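Local structure of elongation factor G (Thermus thermophilus, 2DY1) at residues 455-461 with 646-650; 572-578 with 641-647; 8-12 with 268-274; 11-17 with 98-104; 466-470 with 554-559. The protein binds GTP together with magnesium and, as an elongation factor G family member, probably acts as a GTPase in the translocation step of protein synthesis. Residues are numbered along the deposited sequence.

Contact 1. Residues 455-461 with 646-650; sequences PYRETIK and YAEVP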
# COMPACT_ATOMS: atom_id res chain seq x y z
N PRO A 455 17.84 -7.61 -16.38
CA PRO A 455 17.70 -7.35 -17.82
C PRO A 455 18.95 -6.73 -18.43
O PRO A 455 18.99 -5.53 -18.72
CB PRO A 455 16.48 -6.43 -17.88
CG PRO A 455 16.62 -5.64 -16.62
CD PRO A 455 16.99 -6.69 -15.60
N TYR A 456 19.99 -7.54 -18.59
CA TYR A 456 21.24 -7.08 -19.19
C TYR A 456 20.96 -6.69 -20.63
O TYR A 456 19.98 -7.13 -21.24
CB TYR A 456 22.29 -8.19 -19.16
CG TYR A 456 22.79 -8.52 -17.79
CD1 TYR A 456 23.63 -7.65 -17.10
CD2 TYR A 456 22.40 -9.70 -17.16
CE1 TYR A 456 24.07 -7.95 -15.80
CE2 TYR A 456 22.82 -10.00 -15.86
CZ TYR A 456 23.65 -9.12 -15.20
OH TYR A 456 24.05 -9.42 -13.91
N ARG A 457 21.83 -5.86 -21.18
CA ARG A 457 21.67 -5.45 -22.57
C ARG A 457 23.05 -5.41 -23.19
O ARG A 457 24.03 -5.77 -22.54
CB ARG A 457 20.98 -4.09 -22.65
CG ARG A 457 19.54 -4.21 -22.18
CD ARG A 457 18.68 -3.04 -22.57
NE ARG A 457 17.33 -3.24 -22.06
CZ ARG A 457 16.47 -2.24 -21.87
NH1 ARG A 457 16.85 -1.00 -22.15
NH2 ARG A 457 15.28 -2.48 -21.34
N GLU A 458 23.12 -5.01 -24.45
CA GLU A 458 24.39 -4.95 -25.14
C GLU A 458 24.46 -3.70 -25.99
O GLU A 458 23.45 -3.08 -26.27
CB GLU A 458 24.55 -6.17 -26.06
CG GLU A 458 24.57 -7.50 -25.34
CD GLU A 458 24.62 -8.68 -26.29
OE1 GLU A 458 25.16 -8.52 -27.41
OE2 GLU A 458 24.14 -9.77 -25.92
N THR A 459 25.68 -3.33 -26.39
CA THR A 459 25.87 -2.18 -27.26
C THR A 459 27.18 -2.36 -28.00
O THR A 459 27.84 -3.41 -27.87
CB THR A 459 25.85 -0.84 -26.49
OG1 THR A 459 25.72 0.24 -27.43
CG2 THR A 459 27.13 -0.65 -25.67
N ILE A 460 27.57 -1.37 -28.79
CA ILE A 460 28.81 -1.46 -29.55
C ILE A 460 29.78 -0.33 -29.23
O ILE A 460 29.37 0.76 -28.85
CB ILE A 460 28.52 -1.46 -31.07
CG1 ILE A 460 27.62 -0.28 -31.44
CG2 ILE A 460 27.86 -2.76 -31.48
CD1 ILE A 460 27.40 -0.12 -32.96
N LYS A 461 31.08 -0.60 -29.40
CA LYS A 461 32.10 0.39 -29.10
C LYS A 461 32.80 1.01 -30.32
O LYS A 461 33.46 2.04 -30.20
CB LYS A 461 33.15 -0.21 -28.17
CG LYS A 461 32.71 -0.33 -26.71
CD LYS A 461 33.87 -0.75 -25.82
CE LYS A 461 33.54 -0.62 -24.34
NZ LYS A 461 34.70 -1.01 -23.48
N TYR A 646 22.02 2.50 -17.98
CA TYR A 646 22.76 1.27 -18.22
C TYR A 646 24.24 1.64 -18.28
O TYR A 646 24.60 2.73 -18.73
CB TYR A 646 22.36 0.62 -19.55
CG TYR A 646 21.21 -0.36 -19.42
CD1 TYR A 646 19.89 0.08 -19.39
CD2 TYR A 646 21.46 -1.72 -19.28
CE1 TYR A 646 18.84 -0.82 -19.20
CE2 TYR A 646 20.42 -2.63 -19.09
CZ TYR A 646 19.12 -2.17 -19.05
OH TYR A 646 18.10 -3.07 -18.85
N ALA A 647 25.09 0.75 -17.81
CA ALA A 647 26.53 1.01 -17.83
C ALA A 647 27.22 -0.29 -18.18
O ALA A 647 26.67 -1.37 -17.98
CB ALA A 647 27.01 1.51 -16.47
N GLU A 648 28.42 -0.18 -18.73
CA GLU A 648 29.17 -1.36 -19.11
C GLU A 648 29.51 -2.17 -17.86
O GLU A 648 29.90 -1.62 -16.82
CB GLU A 648 30.46 -0.95 -19.84
CG GLU A 648 30.21 0.05 -20.97
CD GLU A 648 31.48 0.49 -21.70
OE1 GLU A 648 32.58 0.05 -21.31
OE2 GLU A 648 31.36 1.27 -22.66
N VAL A 649 29.36 -3.49 -17.97
CA VAL A 649 29.64 -4.40 -16.88
C VAL A 649 31.16 -4.59 -16.77
O VAL A 649 31.83 -4.83 -17.77
CB VAL A 649 29.00 -5.78 -17.14
CG1 VAL A 649 29.39 -6.77 -16.05
CG2 VAL A 649 27.48 -5.63 -17.20
N PRO A 650 31.71 -4.46 -15.55
CA PRO A 650 33.16 -4.63 -15.40
C PRO A 650 33.61 -5.89 -16.13
O PRO A 650 32.96 -6.94 -16.06
CB PRO A 650 33.33 -4.72 -13.89
CG PRO A 650 32.31 -3.71 -13.42
CD PRO A 650 31.09 -4.04 -14.27

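Contact 2. Residues 572-578 with 641-647; sequences LEPIYRL and LEFSHYA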
# COMPACT_ATOMS: atom_id res chain seq x y z
N LEU A 572 26.13 -4.56 -20.98
CA LEU A 572 25.64 -3.45 -20.18
C LEU A 572 24.73 -4.00 -19.08
O LEU A 572 24.11 -5.04 -19.26
CB LEU A 572 24.83 -2.47 -21.03
CG LEU A 572 25.51 -1.82 -22.24
CD1 LEU A 572 24.49 -0.95 -22.96
CD2 LEU A 572 26.70 -0.97 -21.78
N GLU A 573 24.68 -3.30 -17.95
CA GLU A 573 23.81 -3.73 -16.85
C GLU A 573 23.06 -2.52 -16.33
O GLU A 573 23.53 -1.39 -16.45
CB GLU A 573 24.62 -4.37 -15.72
CG GLU A 573 25.49 -3.41 -14.94
CD GLU A 573 26.26 -4.12 -13.83
OE1 GLU A 573 25.65 -4.93 -13.11
OE2 GLU A 573 27.47 -3.86 -13.68
N PRO A 574 21.87 -2.73 -15.76
CA PRO A 574 21.17 -1.55 -15.26
C PRO A 574 21.73 -1.04 -13.94
O PRO A 574 22.06 -1.83 -13.05
CB PRO A 574 19.72 -2.02 -15.16
CG PRO A 574 19.84 -3.48 -14.95
CD PRO A 574 20.99 -3.91 -15.81
N ILE A 575 21.85 0.28 -13.85
CA ILE A 575 22.35 0.96 -12.66
C ILE A 575 21.18 1.71 -12.04
O ILE A 575 20.41 2.36 -12.74
CB ILE A 575 23.45 1.99 -13.03
CG1 ILE A 575 24.64 1.27 -13.69
CG2 ILE A 575 23.90 2.76 -11.78
CD1 ILE A 575 25.20 0.11 -12.89
N TYR A 576 21.03 1.61 -10.72
CA TYR A 576 19.94 2.28 -10.03
C TYR A 576 20.43 3.32 -9.03
O TYR A 576 21.56 3.26 -8.55
CB TYR A 576 19.09 1.24 -9.27
CG TYR A 576 18.07 0.52 -10.14
CD1 TYR A 576 18.46 -0.19 -11.28
CD2 TYR A 576 16.70 0.59 -9.85
CE1 TYR A 576 17.51 -0.80 -12.11
CE2 TYR A 576 15.75 -0.01 -10.66
CZ TYR A 576 16.17 -0.70 -11.80
OH TYR A 576 15.23 -1.25 -12.64
N ARG A 577 19.57 4.31 -8.77
CA ARG A 577 19.88 5.31 -7.76
C ARG A 577 19.31 4.76 -6.46
O ARG A 577 18.14 4.40 -6.42
CB ARG A 577 19.29 6.70 -8.12
CG ARG A 577 17.96 6.82 -8.89
CD ARG A 577 17.55 8.31 -8.95
NE ARG A 577 16.63 8.75 -10.01
CZ ARG A 577 16.88 8.71 -11.32
NH1 ARG A 577 18.03 8.23 -11.76
NH2 ARG A 577 16.00 9.21 -12.18
N LEU A 578 20.16 4.63 -5.44
CA LEU A 578 19.74 4.07 -4.17
C LEU A 578 19.85 5.08 -3.03
O LEU A 578 20.93 5.60 -2.76
CB LEU A 578 20.58 2.82 -3.85
CG LEU A 578 20.31 1.87 -2.67
CD1 LEU A 578 21.45 1.97 -1.68
CD2 LEU A 578 18.98 2.17 -2.00
N LEU A 641 14.77 2.59 -4.44
CA LEU A 641 15.60 2.23 -5.58
C LEU A 641 14.89 2.71 -6.83
O LEU A 641 13.68 2.51 -6.98
CB LEU A 641 15.79 0.71 -5.66
CG LEU A 641 16.90 0.06 -4.84
CD1 LEU A 641 16.76 -1.47 -4.87
CD2 LEU A 641 18.26 0.48 -5.40
N GLU A 642 15.62 3.35 -7.73
CA GLU A 642 15.03 3.84 -8.98
C GLU A 642 16.03 3.68 -10.11
O GLU A 642 17.22 3.94 -9.92
CB GLU A 642 14.62 5.31 -8.85
CG GLU A 642 13.49 5.58 -7.88
CD GLU A 642 13.01 7.02 -7.92
OE1 GLU A 642 12.01 7.33 -7.24
OE2 GLU A 642 13.64 7.84 -8.63
N PHE A 643 15.54 3.26 -11.27
CA PHE A 643 16.40 3.08 -12.44
C PHE A 643 17.10 4.37 -12.81
O PHE A 643 16.50 5.45 -12.83
CB PHE A 643 15.58 2.59 -13.64
CG PHE A 643 16.39 2.46 -14.90
CD1 PHE A 643 17.27 1.40 -15.07
CD2 PHE A 643 16.28 3.41 -15.91
CE1 PHE A 643 18.04 1.29 -16.23
CE2 PHE A 643 17.05 3.31 -17.07
CZ PHE A 643 17.93 2.25 -17.23
N SER A 644 18.39 4.26 -13.11
CA SER A 644 19.19 5.41 -13.48
C SER A 644 19.63 5.34 -14.95
O SER A 644 19.24 6.16 -15.77
CB SER A 644 20.43 5.49 -12.59
OG SER A 644 21.25 6.58 -12.94
N HIS A 645 20.43 4.33 -15.27
CA HIS A 645 20.93 4.19 -16.64
C HIS A 645 21.62 2.85 -16.76
O HIS A 645 21.81 2.14 -15.77
CB HIS A 645 21.95 5.29 -16.92
CG HIS A 645 23.18 5.20 -16.07
ND1 HIS A 645 23.19 5.56 -14.73
CD2 HIS A 645 24.41 4.70 -16.33
CE1 HIS A 645 24.37 5.29 -14.21
NE2 HIS A 645 25.13 4.77 -15.16
N TYR A 646 22.02 2.50 -17.98
CA TYR A 646 22.76 1.27 -18.22
C TYR A 646 24.24 1.64 -18.28
O TYR A 646 24.60 2.73 -18.73
CB TYR A 646 22.36 0.62 -19.55
CG TYR A 646 21.21 -0.36 -19.42
CD1 TYR A 646 19.89 0.08 -19.39
CD2 TYR A 646 21.46 -1.72 -19.28
CE1 TYR A 646 18.84 -0.82 -19.20
CE2 TYR A 646 20.42 -2.63 -19.09
CZ TYR A 646 19.12 -2.17 -19.05
OH TYR A 646 18.10 -3.07 -18.85
N ALA A 647 25.09 0.75 -17.81
CA ALA A 647 26.53 1.01 -17.83
C ALA A 647 27.22 -0.29 -18.18
O ALA A 647 26.67 -1.37 -17.98
CB ALA A 647 27.01 1.51 -16.47

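Contact 3. Residues 8-12 with 268-274; sequences MIRTV and ILEALPS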
# COMPACT_ATOMS: atom_id res chain seq x y z
N MET A 8 -27.89 6.89 16.37
CA MET A 8 -26.71 7.50 15.78
C MET A 8 -25.83 6.40 15.21
O MET A 8 -25.79 5.29 15.75
CB MET A 8 -25.91 8.27 16.83
CG MET A 8 -26.71 9.31 17.60
SD MET A 8 -25.67 10.30 18.69
CE MET A 8 -25.29 9.12 19.95
N ILE A 9 -25.15 6.70 14.12
CA ILE A 9 -24.25 5.73 13.50
C ILE A 9 -22.93 6.43 13.22
O ILE A 9 -22.91 7.61 12.90
CB ILE A 9 -24.83 5.21 12.16
CG1 ILE A 9 -26.15 4.49 12.43
CG2 ILE A 9 -23.83 4.22 11.50
CD1 ILE A 9 -26.84 4.02 11.19
N ARG A 10 -21.82 5.71 13.39
CA ARG A 10 -20.48 6.23 13.09
C ARG A 10 -19.72 5.15 12.33
O ARG A 10 -19.93 3.97 12.58
CB ARG A 10 -19.67 6.52 14.36
CG ARG A 10 -20.30 7.47 15.36
CD ARG A 10 -20.36 8.88 14.84
NE ARG A 10 -20.91 9.76 15.85
CZ ARG A 10 -22.19 10.12 15.92
NH1 ARG A 10 -23.05 9.65 15.03
NH2 ARG A 10 -22.58 10.98 16.85
N THR A 11 -18.87 5.55 11.40
CA THR A 11 -17.99 4.60 10.69
C THR A 11 -16.59 5.11 11.05
O THR A 11 -16.23 6.25 10.73
CB THR A 11 -18.16 4.64 9.17
OG1 THR A 11 -19.56 4.56 8.84
CG2 THR A 11 -17.46 3.42 8.55
N VAL A 12 -15.78 4.23 11.62
CA VAL A 12 -14.46 4.63 12.11
C VAL A 12 -13.39 3.63 11.74
O VAL A 12 -13.61 2.42 11.92
CB VAL A 12 -14.52 4.74 13.68
CG1 VAL A 12 -13.16 5.14 14.25
CG2 VAL A 12 -15.60 5.75 14.10
N ILE A 268 -16.38 8.02 21.15
CA ILE A 268 -16.45 7.95 19.69
C ILE A 268 -17.78 8.57 19.23
O ILE A 268 -17.81 9.39 18.30
CB ILE A 268 -16.34 6.49 19.22
CG1 ILE A 268 -14.88 6.05 19.29
CG2 ILE A 268 -16.89 6.33 17.80
CD1 ILE A 268 -14.66 4.52 19.20
N LEU A 269 -18.87 8.18 19.89
CA LEU A 269 -20.18 8.71 19.54
C LEU A 269 -20.25 10.21 19.79
O LEU A 269 -20.76 10.98 18.97
CB LEU A 269 -21.27 7.98 20.34
CG LEU A 269 -21.43 6.53 19.90
CD1 LEU A 269 -22.09 5.73 21.01
CD2 LEU A 269 -22.24 6.45 18.58
N GLU A 270 -19.70 10.66 20.91
CA GLU A 270 -19.75 12.07 21.23
C GLU A 270 -18.87 12.98 20.38
O GLU A 270 -19.27 14.10 20.02
CB GLU A 270 -19.37 12.26 22.70
CG GLU A 270 -19.16 13.70 23.12
CD GLU A 270 -18.65 13.82 24.55
OE1 GLU A 270 -18.11 12.82 25.07
OE2 GLU A 270 -18.79 14.91 25.14
N ALA A 271 -17.68 12.51 20.04
CA ALA A 271 -16.72 13.31 19.29
C ALA A 271 -16.63 13.20 17.78
O ALA A 271 -16.31 14.18 17.11
CB ALA A 271 -15.33 13.08 19.88
N LEU A 272 -16.88 12.02 17.23
CA LEU A 272 -16.71 11.82 15.81
C LEU A 272 -17.99 12.07 15.03
O LEU A 272 -19.08 11.91 15.57
CB LEU A 272 -16.14 10.42 15.57
CG LEU A 272 -14.83 10.21 16.35
CD1 LEU A 272 -14.30 8.80 16.04
CD2 LEU A 272 -13.78 11.26 15.99
N PRO A 273 -17.85 12.47 13.76
CA PRO A 273 -19.03 12.77 12.94
C PRO A 273 -19.84 11.63 12.40
O PRO A 273 -19.33 10.55 12.15
CB PRO A 273 -18.45 13.60 11.81
CG PRO A 273 -17.16 12.88 11.54
CD PRO A 273 -16.62 12.68 12.98
N SER A 274 -21.12 11.92 12.20
CA SER A 274 -22.04 10.96 11.61
C SER A 274 -21.91 11.08 10.09
O SER A 274 -21.35 12.06 9.57
CB SER A 274 -23.48 11.32 12.00
OG SER A 274 -23.87 12.49 11.28
O HOH W 1 -19.54 8.25 10.54
O HOH W 2 -17.01 8.84 12.57

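Contact 4. Residues 11-17 with 98-104; sequences TVALVGH and ADAALVA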
# COMPACT_ATOMS: atom_id res chain seq x y z
N THR A 11 -18.87 5.55 11.40
CA THR A 11 -17.99 4.60 10.69
C THR A 11 -16.59 5.11 11.05
O THR A 11 -16.23 6.25 10.73
CB THR A 11 -18.16 4.64 9.17
OG1 THR A 11 -19.56 4.56 8.84
CG2 THR A 11 -17.46 3.42 8.55
N VAL A 12 -15.78 4.23 11.62
CA VAL A 12 -14.46 4.63 12.11
C VAL A 12 -13.39 3.63 11.74
O VAL A 12 -13.61 2.42 11.92
CB VAL A 12 -14.52 4.74 13.68
CG1 VAL A 12 -13.16 5.14 14.25
CG2 VAL A 12 -15.60 5.75 14.10
N ALA A 13 -12.25 4.11 11.23
CA ALA A 13 -11.13 3.20 10.91
C ALA A 13 -10.16 3.27 12.08
O ALA A 13 -9.77 4.36 12.48
CB ALA A 13 -10.41 3.64 9.66
N LEU A 14 -9.77 2.10 12.60
CA LEU A 14 -8.85 2.01 13.74
C LEU A 14 -7.50 1.67 13.10
O LEU A 14 -7.31 0.57 12.52
CB LEU A 14 -9.32 0.90 14.68
CG LEU A 14 -8.39 0.49 15.81
CD1 LEU A 14 -8.02 1.69 16.68
CD2 LEU A 14 -9.12 -0.55 16.64
N VAL A 15 -6.56 2.61 13.20
CA VAL A 15 -5.25 2.48 12.57
C VAL A 15 -4.17 2.77 13.58
O VAL A 15 -4.45 3.21 14.69
CB VAL A 15 -5.12 3.47 11.40
CG1 VAL A 15 -6.12 3.09 10.29
CG2 VAL A 15 -5.44 4.92 11.87
N GLY A 16 -2.93 2.50 13.19
CA GLY A 16 -1.82 2.76 14.10
C GLY A 16 -0.68 1.80 13.82
O GLY A 16 -0.85 0.83 13.09
N HIS A 17 0.48 2.06 14.39
CA HIS A 17 1.64 1.22 14.18
C HIS A 17 1.37 -0.21 14.60
O HIS A 17 0.57 -0.49 15.50
CB HIS A 17 2.81 1.74 15.01
CG HIS A 17 4.14 1.21 14.58
ND1 HIS A 17 4.88 1.78 13.57
CD2 HIS A 17 4.87 0.16 15.04
CE1 HIS A 17 6.01 1.10 13.42
NE2 HIS A 17 6.02 0.11 14.30
N ALA A 98 -14.09 5.02 5.98
CA ALA A 98 -14.58 5.60 7.24
C ALA A 98 -14.74 7.10 7.18
O ALA A 98 -14.24 7.73 6.26
CB ALA A 98 -13.61 5.24 8.36
N ASP A 99 -15.42 7.65 8.19
CA ASP A 99 -15.61 9.09 8.27
C ASP A 99 -14.69 9.71 9.33
O ASP A 99 -14.71 10.94 9.52
CB ASP A 99 -17.08 9.42 8.59
CG ASP A 99 -18.03 8.92 7.52
OD1 ASP A 99 -17.61 8.78 6.35
OD2 ASP A 99 -19.22 8.67 7.86
N ALA A 100 -13.90 8.89 10.00
CA ALA A 100 -12.96 9.38 11.03
C ALA A 100 -11.95 8.28 11.30
O ALA A 100 -12.22 7.10 11.03
CB ALA A 100 -13.69 9.72 12.32
N ALA A 101 -10.79 8.67 11.82
CA ALA A 101 -9.74 7.71 12.14
C ALA A 101 -9.50 7.69 13.65
O ALA A 101 -9.38 8.74 14.27
CB ALA A 101 -8.46 8.09 11.43
N LEU A 102 -9.47 6.50 14.23
CA LEU A 102 -9.14 6.32 15.65
C LEU A 102 -7.72 5.78 15.56
O LEU A 102 -7.50 4.70 15.02
CB LEU A 102 -10.07 5.29 16.30
CG LEU A 102 -9.70 4.85 17.73
CD1 LEU A 102 -9.66 6.08 18.69
CD2 LEU A 102 -10.74 3.83 18.25
N VAL A 103 -6.77 6.53 16.09
CA VAL A 103 -5.36 6.17 15.96
C VAL A 103 -4.81 5.65 17.27
O VAL A 103 -4.70 6.40 18.23
CB VAL A 103 -4.55 7.43 15.49
CG1 VAL A 103 -3.10 7.07 15.21
CG2 VAL A 103 -5.22 8.06 14.23
N ALA A 104 -4.48 4.35 17.31
CA ALA A 104 -3.93 3.74 18.52
C ALA A 104 -2.46 4.09 18.62
O ALA A 104 -1.73 4.03 17.63
CB ALA A 104 -4.08 2.22 18.47
O HOH W 1 -19.54 8.25 10.54
O HOH W 3 0.80 3.87 16.73

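Contact 5. Residues 466-470 with 554-559; sequences GQGKY and IAASLA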
# COMPACT_ATOMS: atom_id res chain seq x y z
N GLY A 466 28.73 -3.47 -43.32
CA GLY A 466 28.77 -4.67 -44.10
C GLY A 466 27.46 -4.98 -44.76
O GLY A 466 26.48 -4.24 -44.66
N GLN A 467 27.43 -6.13 -45.41
CA GLN A 467 26.28 -6.53 -46.17
C GLN A 467 25.47 -7.68 -45.63
O GLN A 467 26.00 -8.63 -45.06
CB GLN A 467 26.74 -6.87 -47.59
CG GLN A 467 25.64 -7.30 -48.54
CD GLN A 467 26.20 -7.77 -49.88
OE1 GLN A 467 27.23 -8.44 -49.92
NE2 GLN A 467 25.51 -7.43 -50.96
N GLY A 468 24.17 -7.57 -45.85
CA GLY A 468 23.23 -8.59 -45.47
C GLY A 468 22.48 -8.94 -46.74
O GLY A 468 21.85 -8.08 -47.36
N LYS A 469 22.56 -10.19 -47.15
CA LYS A 469 21.86 -10.55 -48.37
C LYS A 469 21.12 -11.87 -48.29
O LYS A 469 21.63 -12.85 -47.75
CB LYS A 469 22.85 -10.56 -49.53
CG LYS A 469 22.21 -10.64 -50.90
CD LYS A 469 23.24 -10.34 -51.99
CE LYS A 469 22.60 -10.22 -53.35
NZ LYS A 469 23.58 -9.69 -54.34
N TYR A 470 19.92 -11.89 -48.84
CA TYR A 470 19.08 -13.08 -48.85
C TYR A 470 18.52 -13.36 -50.24
O TYR A 470 17.80 -12.53 -50.79
CB TYR A 470 17.91 -12.90 -47.88
CG TYR A 470 17.06 -14.13 -47.67
CD1 TYR A 470 17.57 -15.24 -47.00
CD2 TYR A 470 15.74 -14.17 -48.11
CE1 TYR A 470 16.77 -16.37 -46.76
CE2 TYR A 470 14.94 -15.30 -47.88
CZ TYR A 470 15.46 -16.38 -47.20
OH TYR A 470 14.68 -17.50 -46.97
N ILE A 554 14.83 -10.13 -43.61
CA ILE A 554 15.89 -11.09 -43.38
C ILE A 554 17.26 -10.51 -43.74
O ILE A 554 18.22 -10.66 -42.98
CB ILE A 554 15.68 -12.39 -44.21
CG1 ILE A 554 14.35 -13.04 -43.82
CG2 ILE A 554 16.84 -13.35 -43.97
CD1 ILE A 554 14.01 -14.27 -44.65
N ALA A 555 17.36 -9.89 -44.91
CA ALA A 555 18.63 -9.31 -45.32
C ALA A 555 19.10 -8.29 -44.28
O ALA A 555 20.28 -8.24 -43.93
CB ALA A 555 18.48 -8.65 -46.69
N ALA A 556 18.17 -7.50 -43.77
CA ALA A 556 18.49 -6.48 -42.77
C ALA A 556 18.95 -7.14 -41.46
O ALA A 556 19.93 -6.70 -40.85
CB ALA A 556 17.27 -5.58 -42.53
N SER A 557 18.28 -8.22 -41.07
CA SER A 557 18.65 -8.94 -39.84
C SER A 557 20.04 -9.55 -39.99
O SER A 557 20.87 -9.45 -39.08
CB SER A 557 17.61 -10.03 -39.54
OG SER A 557 18.03 -10.82 -38.44
N LEU A 558 20.29 -10.17 -41.14
CA LEU A 558 21.59 -10.77 -41.42
C LEU A 558 22.67 -9.71 -41.37
O LEU A 558 23.75 -9.93 -40.83
CB LEU A 558 21.59 -11.44 -42.80
CG LEU A 558 20.77 -12.73 -42.94
CD1 LEU A 558 20.86 -13.23 -44.38
CD2 LEU A 558 21.31 -13.79 -41.98
N ALA A 559 22.35 -8.54 -41.93
CA ALA A 559 23.30 -7.44 -41.93
C ALA A 559 23.58 -7.01 -40.49
O ALA A 559 24.73 -6.81 -40.11
CB ALA A 559 22.76 -6.26 -42.76

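Contact 1. Residues 455-461 with 646-650
Y646 has the most surface covered in this contact. Its CA-to-CB bond points toward 455-461, and its hydroxyl reaches the backbone just before strand 457-460. Y646 OH donates a hydrogen bond to P455 O at 2.6 Å. One face of the Y646 ring is covered by the side chain of R457, whose CD lies 4.0 Å from the ring centroid in a CH-pi contact. The charged end of R457 goes on to a salt bridge with E419. E648 is the second largest contributor. Its carboxylate forms a salt bridge with K461, with K461 NZ 3.2 Å from E648 OE1; the hydrogen bond within it is weak. Y456 CD1 and V649 CG2 touch loosely at 4.3 Å. The two segments run at a steep angle, 77° end to end, and do not pair directly. Both 457-460 and 638-648 pair with strand 569-583. Side chains of Y646 and E648 thus reach across the shared middle strand of an antiparallel sheet, where the domain IV family region meets the C-terminal one.

Contact 2. Residues 572-578 with 641-647
Two antiparallel neighbours in the sheet of the EF-G C-terminal region pair here, with a classic beta bulge midway. L572 lies just before the first bridge. Its CB packs on Y646 CD2 at 3.9 Å, and its CA lies 3.2 Å from A647 O in a CA-H...O contact. E573 and A647 form a hydrogen-bonded pair: E573 N to A647 O is 2.8 Å, and A647 N to E573 O is 3.0 Å. The carboxylate of E573 turns to a salt bridge with R598. P574 sits opposite Y646 in a non-hydrogen-bonded pair, so its lack of an amide proton costs no bond to 641-647. Its CB lies over the Y646 ring, 4.2 Å from the centroid. I575 faces the bulge. I575 N bonds to H645 O at 2.7 Å, while I575 O accepts from both S644 N at 2.8 Å and H645 N at 3.2 Å. The register shifts by one residue beyond this point. Y576 therefore pairs with F643, whose ring edge points to the Y576 ring face in an offset edge-to-face stack. R577 and E642 restore the regular pattern and add a salt bridge, R577 NE to E642 OE2 at 3.4 Å, whose hydrogen bond is weak. L578 closes the row opposite L641, with L578 CB 3.6 Å from L641 CD2.

Contact 3. Residues 8-12 with 268-274
R10 is the main bump. Its side chain fills the hollow where helix 261-271 ends and the chain turns through L272 and P273 to S274. The guanidinium lies between L269 CD2 over one face and S274 N over the opposite face. R10 NH2 donates to L269 O at 2.8 Å, and R10 NE adds a weak bond to the same oxygen at 3.4 Å. R10 NH1 turns back to I9 O at 3.0 Å, which holds the group against its own strand. Smaller bumps flank the arginine. V12 CG2 rests in the groove formed by I268 and L272, 4.0 Å from I268 CG2 and 3.8 Å from L272 CD1. At the other end, M8 CE rests loosely on L269 CB at 4.2 Å. A gap between the backbones is filled by two waters. Water 1 accepts from T11 N at 2.9 Å, and both waters lie within 2.9 Å of P273 O. The contact seats the C-terminal end of helix 261-271 on strand 9-16 of the GTP-binding domain, a P-loop NTPase fold. An apolar patch adjoins an arginine, and within these two segments the buried charge is met by main-chain carbonyl oxygens.

Contact 4. Residues 11-17 with 98-104
Backbone hydrogen bonds dominate this parallel strand pair. D99 N donates to T11 O at 3.0 Å. Then the bonds alternate between the strands: A13 N to A100 O at 3.0 Å, L102 N to A13 O at 2.8 Å, V15 N to L102 O at 2.9 Å and A104 N to V15 O at 2.9 Å. CA-H...O contacts fill in between, such as L14 CA to L102 O at 3.3 Å. These are adjacent strands of the P-loop GTPase core. Strand 9-16 leads into the GTP-binding loop, and G16 O accepts from K22 NZ. A CB on G16 would run into A104 O. Apolar contacts cover both faces. On one, L14 CD1 meets L102 CG and V12 CG1 meets L102 CB, both at 3.7 Å. On the other, V15 CG2 meets V103 CG2 at 3.9 Å. At the ends, water 1 links T11 N to D99 OD2, and water 3 links H17 N to A104 O. The D99 carboxylate also forms salt bridges with R278 and R304.

Contact 5. Residues 466-470 with 554-559
I554 opens the helical side of the contact. Its CD1 lies over one face of the Y470 ring, 3.7 Å from the centroid, in a CH-pi contact, and Y470 CE2 is its closest ring atom at 3.5 Å. A555 comes next and lies against the strand backbone. A555 CB is 4.2 Å from K469 CA and 4.1 Å from Y470 N. A555 O receives a CA-H...O contact from G468 CA at 3.3 Å, although that carbonyl also accepts the helical bond from A559 N at 2.9 Å. L558 extends toward the strand on the next turn, with its CD1 3.5 Å from K469 O. A559 ends the contact, its CB 3.6 Å from G468 CA. The CA atoms of G468 and A559 are only 3.7 Å apart. This closeness depends on G468, because a CB there would collide with A555 O and A559 N. Small residues on both sides thus let the segment axes approach to 5.8 Å at an angle of 144°. Helix 549-566 packs in this way on the edge strand 464-474 of the domain IV sheet. A555 and A559 also touch V483 and L485 of the adjacent strand 477-489, while A556 and S557 meet helix 509-520.

How the contacts relate
From the N terminus, contacts 3 and 4 open on the same strand, 9-16. Contact 4 closes first, at 98-104, and lies within the longer loop that contact 3 closes at 268-274. They share T11, V12 and a water, and together tie the GTP-binding domain's sheet to helix 261-271. Both loops close before contact 1 opens at 455-461. Contact 5 then opens and closes within the span of contact 1, tying strand to helix inside domain IV. Contact 2 begins later, at 572-578. It ends on strand 638-648, as does contact 1, and they share Y646 and A647. R457 O and L572 N probably hydrogen-bond between them. Contacts 1 and 3 lie about 60 Å apart, centre to centre.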